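Long-range contacts in DNA repair protein RECN (Deinococcus radiodurans, PDB 4ABY), which is an SMC-like ATPase, solved as its nucleotide-binding head domain, and probably acts in the recombinational repair of broken DNA: residues L82-A88 with A117-L121; N47-T52 with L92-E97. All blocks are in the same frame, centred on the assembly; numbering follows the deposited sequence.

How the interactions relate
The two contacts sit side by side on the six-stranded antiparallel sheet of the head domain, their centres 15 Å apart. Interaction 1 brings the end of helix 69-83 onto strand 116-122, and interaction 2 ties the hairpin of strands 42-48 and 51-57 to the loop leading into strand 99-105. Leucines join them: Leu82 CD2 lies 4.1 Å from Leu92 CD2, and Leu82 CD1 is 4.3 Å from Leu48 CD1. Helix 69-83 carries part of the predicted ATP-binding P-loop, Gly67 to Ser74. From the Ser74 side chain it is about 4 Å to the side chain of Leu48 and about 9 Å to that of Leu82.

Interaction 1: L82-A88 with A117-L121; sequences LLLGGRA and ASRRL
The guanidinium of Arg119 is met at its edge by backbone from 82-88: Leu82 O, Gly86 O and Gly85 CA all lie near its plane. NH2 donates to Gly86 O at 2.7 Å (N-H...O 151°), with the oxygen tilted 18° out of the guanidinium plane. NH1 makes a weak, bent bond to Leu82 O, also 2.7 Å. That oxygen takes the Gly85 N-H as well, at 3.1 Å, within the Schellman motif that ends the helix; Gly85 has the positive phi this needs. Arg119 leaves the strand with CG anti to the backbone N (chi1 -176°) and then bends at chi2, laying CG against Leu82 CB at 3.7 Å before the head reaches the turn. An alanine here is likely to leave Gly86 O without this donor and open a gap beside Leu82. Further along the strand, Leu121 CD2 packs on Ala88 CB at 3.8 Å while its CD1 reaches Leu82 CD2. At the other end, Leu83 CD2 rests against the backbone of Ala117 and Ser118. Helix 138-145 reaches the same strand through Leu141, which touches the Arg119 side chain, and through Trp144 on Ala117. Strand 99-105 pairs with it, and Leu100 and Val102 of that strand touch Leu82.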
loop_
_atom_site.group_PDB
_atom_site.type_symbol
_atom_site.label_atom_id
_atom_site.label_comp_id
_atom_site.label_asym_id
_atom_site.label_seq_id
_atom_site.Cartn_x
_atom_site.Cartn_y
_atom_site.Cartn_z
ATOM N N LEU A 82 8.813 -7.117 7.160
ATOM C CA LEU A 82 8.946 -8.384 7.862
ATOM C C LEU A 82 7.675 -8.726 8.629
ATOM O O LEU A 82 7.269 -9.883 8.676
ATOM C CB LEU A 82 10.134 -8.337 8.815
ATOM C CG LEU A 82 11.510 -8.140 8.187
ATOM C CD1 LEU A 82 12.541 -7.933 9.278
ATOM C CD2 LEU A 82 11.882 -9.324 7.317
ATOM N N LEU A 83 7.049 -7.721 9.232
ATOM C CA LEU A 83 5.802 -7.930 9.955
ATOM C C LEU A 83 4.685 -8.339 9.006
ATOM O O LEU A 83 3.752 -9.028 9.403
ATOM C CB LEU A 83 5.395 -6.670 10.711
ATOM C CG LEU A 83 6.329 -6.216 11.825
ATOM C CD1 LEU A 83 5.702 -5.069 12.585
ATOM C CD2 LEU A 83 6.628 -7.369 12.759
ATOM N N LEU A 84 4.781 -7.907 7.753
ATOM C CA LEU A 84 3.771 -8.237 6.756
ATOM C C LEU A 84 3.868 -9.695 6.330
ATOM O O LEU A 84 2.991 -10.212 5.634
ATOM C CB LEU A 84 3.910 -7.337 5.532
ATOM C CG LEU A 84 2.866 -6.237 5.355
ATOM C CD1 LEU A 84 2.896 -5.742 3.922
ATOM C CD2 LEU A 84 1.489 -6.760 5.692
ATOM N N GLY A 85 4.936 -10.359 6.750
ATOM C CA GLY A 85 5.150 -11.741 6.378
ATOM C C GLY A 85 5.942 -11.799 5.096
ATOM O O GLY A 85 5.837 -12.756 4.326
ATOM N N GLY A 86 6.740 -10.762 4.868
ATOM C CA GLY A 86 7.584 -10.697 3.692
ATOM C C GLY A 86 8.709 -11.722 3.667
ATOM O O GLY A 86 8.837 -12.559 4.561
ATOM N N ARG A 87 9.525 -11.649 2.622
ATOM C CA ARG A 87 10.671 -12.529 2.464
ATOM C C ARG A 87 11.515 -12.536 3.723
ATOM O O ARG A 87 11.514 -11.570 4.480
ATOM C CB ARG A 87 11.514 -12.049 1.286
ATOM C CG ARG A 87 12.806 -12.806 1.073
ATOM C CD ARG A 87 13.466 -12.348 -0.212
ATOM N NE ARG A 87 12.516 -12.369 -1.321
ATOM C CZ ARG A 87 11.879 -11.298 -1.781
ATOM N NH1 ARG A 87 12.095 -10.105 -1.235
ATOM N NH2 ARG A 87 11.027 -11.418 -2.791
ATOM N N ALA A 88 12.230 -13.631 3.951
ATOM C CA ALA A 88 13.151 -13.710 5.076
ATOM C C ALA A 88 14.532 -13.258 4.626
ATOM O O ALA A 88 15.450 -14.070 4.485
ATOM C CB ALA A 88 13.205 -15.117 5.626
ATOM N N ALA A 117 2.736 -8.125 16.887
ATOM C CA ALA A 117 3.234 -9.092 15.923
ATOM C C ALA A 117 4.746 -8.958 15.913
ATOM O O ALA A 117 5.276 -7.875 16.153
ATOM C CB ALA A 117 2.664 -8.816 14.544
ATOM N N SER A 118 5.447 -10.052 15.656
ATOM C CA SER A 118 6.897 -9.985 15.608
ATOM C C SER A 118 7.481 -10.909 14.552
ATOM O O SER A 118 6.860 -11.895 14.152
ATOM C CB SER A 118 7.504 -10.296 16.976
ATOM O OG SER A 118 7.701 -11.687 17.141
ATOM N N ARG A 119 8.684 -10.567 14.107
ATOM C CA ARG A 119 9.413 -11.365 13.140
ATOM C C ARG A 119 10.870 -11.403 13.573
ATOM O O ARG A 119 11.495 -10.360 13.738
ATOM C CB ARG A 119 9.279 -10.743 11.751
ATOM C CG ARG A 119 9.925 -11.535 10.628
ATOM C CD ARG A 119 9.235 -12.865 10.404
ATOM N NE ARG A 119 9.644 -13.462 9.137
ATOM C CZ ARG A 119 9.063 -13.192 7.973
ATOM N NH1 ARG A 119 8.046 -12.342 7.919
ATOM N NH2 ARG A 119 9.493 -13.774 6.861
ATOM N N ARG A 120 11.398 -12.605 13.786
ATOM C CA ARG A 120 12.792 -12.782 14.185
ATOM C C ARG A 120 13.551 -13.530 13.107
ATOM O O ARG A 120 13.137 -14.603 12.683
ATOM C CB ARG A 120 12.885 -13.565 15.496
ATOM C CG ARG A 120 14.310 -13.820 15.963
ATOM C CD ARG A 120 14.350 -14.667 17.229
ATOM N NE ARG A 120 14.038 -16.070 16.959
ATOM C CZ ARG A 120 14.937 -16.978 16.584
ATOM N NH1 ARG A 120 16.210 -16.634 16.435
ATOM N NH2 ARG A 120 14.567 -18.233 16.355
ATOM N N LEU A 121 14.661 -12.962 12.654
ATOM C CA LEU A 121 15.507 -13.644 11.690
ATOM C C LEU A 121 16.810 -14.051 12.347
ATOM O O LEU A 121 17.440 -13.258 13.039
ATOM C CB LEU A 121 15.782 -12.756 10.484
ATOM C CG LEU A 121 14.590 -12.523 9.565
ATOM C CD1 LEU A 121 15.038 -11.738 8.350
ATOM C CD2 LEU A 121 13.975 -13.847 9.153
#

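Interaction 2: N47-T52 with L92-E97; sequences NLATIT and LIRSGE
Asn47 lays its amide against the carboxylate of Glu97, the two planes stacked and only 22° apart, although the side chains as a whole cross at about a right angle. The middle of the glutamate is in the contact too, with Glu97 CG 3.4 Å from Asn47 CG; its chain bends at chi2 (-69°), which folds the carboxylate back over the amide. Asn47 ND2 also has a weak hydrogen bond to Glu99 O. The backbone of Asn47 takes the first link between the segments, Arg94 N to Asn47 O at 2.8 Å. Next comes Leu48, whose CA-H points at Leu92 O. The first bond of its side chain points away from the loop, yet CG still packs on Leu92, 4.4 Å from Leu92 CB, and the side chain also touches Ser74 and Ala79 of helix 69-83. Ala49 N then donates to that same Leu92 O at 2.9 Å, so the pair of backbone bonds bridges Leu48 and Ile93 as a single beta bridge. Here the chain reverses: Leu48 to Ile51 is a type II' turn, with Ala49 at its positive-phi corner, and it closes the beta hairpin of strands 42-48 and 51-57. Ala49 O receives a weak bond from Arg94 NH1, 3.0 Å long. Thr50 sends its hydroxyl to Ser379, while its backbone lies beside the same NH1. Ile51 faces away from the loop, and its side chain touches Ile75. Thr52 sets CG2 over one face of the Arg94 guanidinium, 3.4 Å above the plane and offset toward the rim. Arg94 runs out extended from CG to NE alongside Thr52, whose hydroxyl bonds to Glu373.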
loop_
_atom_site.group_PDB
_atom_site.type_symbol
_atom_site.label_atom_id
_atom_site.label_comp_id
_atom_site.label_asym_id
_atom_site.label_seq_id
_atom_site.Cartn_x
_atom_site.Cartn_y
_atom_site.Cartn_z
ATOM N N ASN A 47 18.948 -4.974 16.014
ATOM C CA ASN A 47 19.946 -5.513 15.102
ATOM C C ASN A 47 19.484 -5.605 13.658
ATOM O O ASN A 47 19.702 -6.616 12.999
ATOM C CB ASN A 47 20.431 -6.876 15.587
ATOM C CG ASN A 47 21.250 -6.780 16.857
ATOM O OD1 ASN A 47 21.843 -5.741 17.149
ATOM N ND2 ASN A 47 21.292 -7.867 17.620
ATOM N N LEU A 48 18.853 -4.545 13.165
ATOM C CA LEU A 48 18.480 -4.470 11.757
ATOM C C LEU A 48 19.295 -3.389 11.049
ATOM O O LEU A 48 19.150 -2.199 11.335
ATOM C CB LEU A 48 16.980 -4.203 11.605
ATOM C CG LEU A 48 16.353 -4.339 10.214
ATOM C CD1 LEU A 48 14.853 -4.483 10.335
ATOM C CD2 LEU A 48 16.702 -3.165 9.314
ATOM N N ALA A 49 20.158 -3.814 10.130
ATOM C CA ALA A 49 20.970 -2.894 9.337
ATOM C C ALA A 49 21.841 -1.976 10.187
ATOM O O ALA A 49 22.812 -2.420 10.796
ATOM C CB ALA A 49 20.095 -2.080 8.412
ATOM N N THR A 50 21.494 -0.693 10.212
ATOM C CA THR A 50 22.263 0.301 10.957
ATOM C C THR A 50 21.642 0.571 12.322
ATOM O O THR A 50 21.937 1.577 12.966
ATOM C CB THR A 50 22.335 1.636 10.200
ATOM O OG1 THR A 50 21.019 2.192 10.089
ATOM C CG2 THR A 50 22.910 1.429 8.815
ATOM N N ILE A 51 20.778 -0.338 12.759
ATOM C CA ILE A 51 20.021 -0.147 13.984
ATOM C C ILE A 51 20.346 -1.223 15.003
ATOM O O ILE A 51 20.009 -2.389 14.815
ATOM C CB ILE A 51 18.517 -0.185 13.705
ATOM C CG1 ILE A 51 18.136 0.923 12.724
ATOM C CG2 ILE A 51 17.732 -0.053 14.988
ATOM C CD1 ILE A 51 16.716 0.817 12.222
ATOM N N THR A 52 21.006 -0.824 16.083
ATOM C CA THR A 52 21.294 -1.735 17.178
ATOM C C THR A 52 20.013 -1.973 17.963
ATOM O O THR A 52 19.520 -3.097 18.041
ATOM C CB THR A 52 22.370 -1.157 18.108
ATOM O OG1 THR A 52 21.950 0.133 18.577
ATOM C CG2 THR A 52 23.688 -1.013 17.362
ATOM N N LEU A 92 19.138 -8.161 5.947
ATOM C CA LEU A 92 18.619 -7.175 6.882
ATOM C C LEU A 92 19.234 -7.277 8.278
ATOM O O LEU A 92 19.189 -6.313 9.042
ATOM C CB LEU A 92 17.099 -7.295 6.979
ATOM C CG LEU A 92 16.285 -6.443 6.012
ATOM C CD1 LEU A 92 17.043 -6.240 4.720
ATOM C CD2 LEU A 92 14.931 -7.086 5.769
ATOM N N ILE A 93 19.799 -8.437 8.612
ATOM C CA ILE A 93 20.420 -8.626 9.921
ATOM C C ILE A 93 21.686 -7.775 10.037
ATOM O O ILE A 93 22.533 -7.789 9.145
ATOM C CB ILE A 93 20.767 -10.105 10.195
ATOM C CG1 ILE A 93 19.584 -11.014 9.857
ATOM C CG2 ILE A 93 21.181 -10.296 11.643
ATOM C CD1 ILE A 93 19.846 -12.477 10.127
ATOM N N ARG A 94 21.805 -7.034 11.136
ATOM C CA ARG A 94 22.937 -6.139 11.346
ATOM C C ARG A 94 24.267 -6.820 11.036
ATOM O O ARG A 94 24.408 -8.027 11.209
ATOM C CB ARG A 94 22.936 -5.597 12.776
ATOM C CG ARG A 94 23.963 -4.511 13.011
ATOM C CD ARG A 94 23.815 -3.891 14.379
ATOM N NE ARG A 94 24.908 -2.972 14.672
ATOM C CZ ARG A 94 25.041 -1.774 14.116
ATOM N NH1 ARG A 94 24.151 -1.355 13.228
ATOM N NH2 ARG A 94 26.063 -1.000 14.439
ATOM N N SER A 95 25.237 -6.033 10.579
ATOM C CA SER A 95 26.511 -6.551 10.085
ATOM C C SER A 95 27.154 -7.610 10.978
ATOM O O SER A 95 27.374 -8.742 10.542
ATOM C CB SER A 95 27.496 -5.413 9.845
ATOM O OG SER A 95 28.749 -5.922 9.423
ATOM N N GLY A 96 27.465 -7.249 12.219
ATOM C CA GLY A 96 28.138 -8.180 13.109
ATOM C C GLY A 96 27.242 -8.805 14.162
ATOM O O GLY A 96 27.669 -9.027 15.295
ATOM N N GLU A 97 25.997 -9.093 13.798
ATOM C CA GLU A 97 25.048 -9.644 14.759
ATOM C C GLU A 97 24.515 -11.006 14.330
ATOM O O GLU A 97 24.587 -11.373 13.157
ATOM C CB GLU A 97 23.896 -8.669 15.017
ATOM C CG GLU A 97 24.325 -7.330 15.613
ATOM C CD GLU A 97 24.838 -7.444 17.041
ATOM O OE1 GLU A 97 24.352 -8.323 17.786
ATOM O OE2 GLU A 97 25.720 -6.641 17.418
#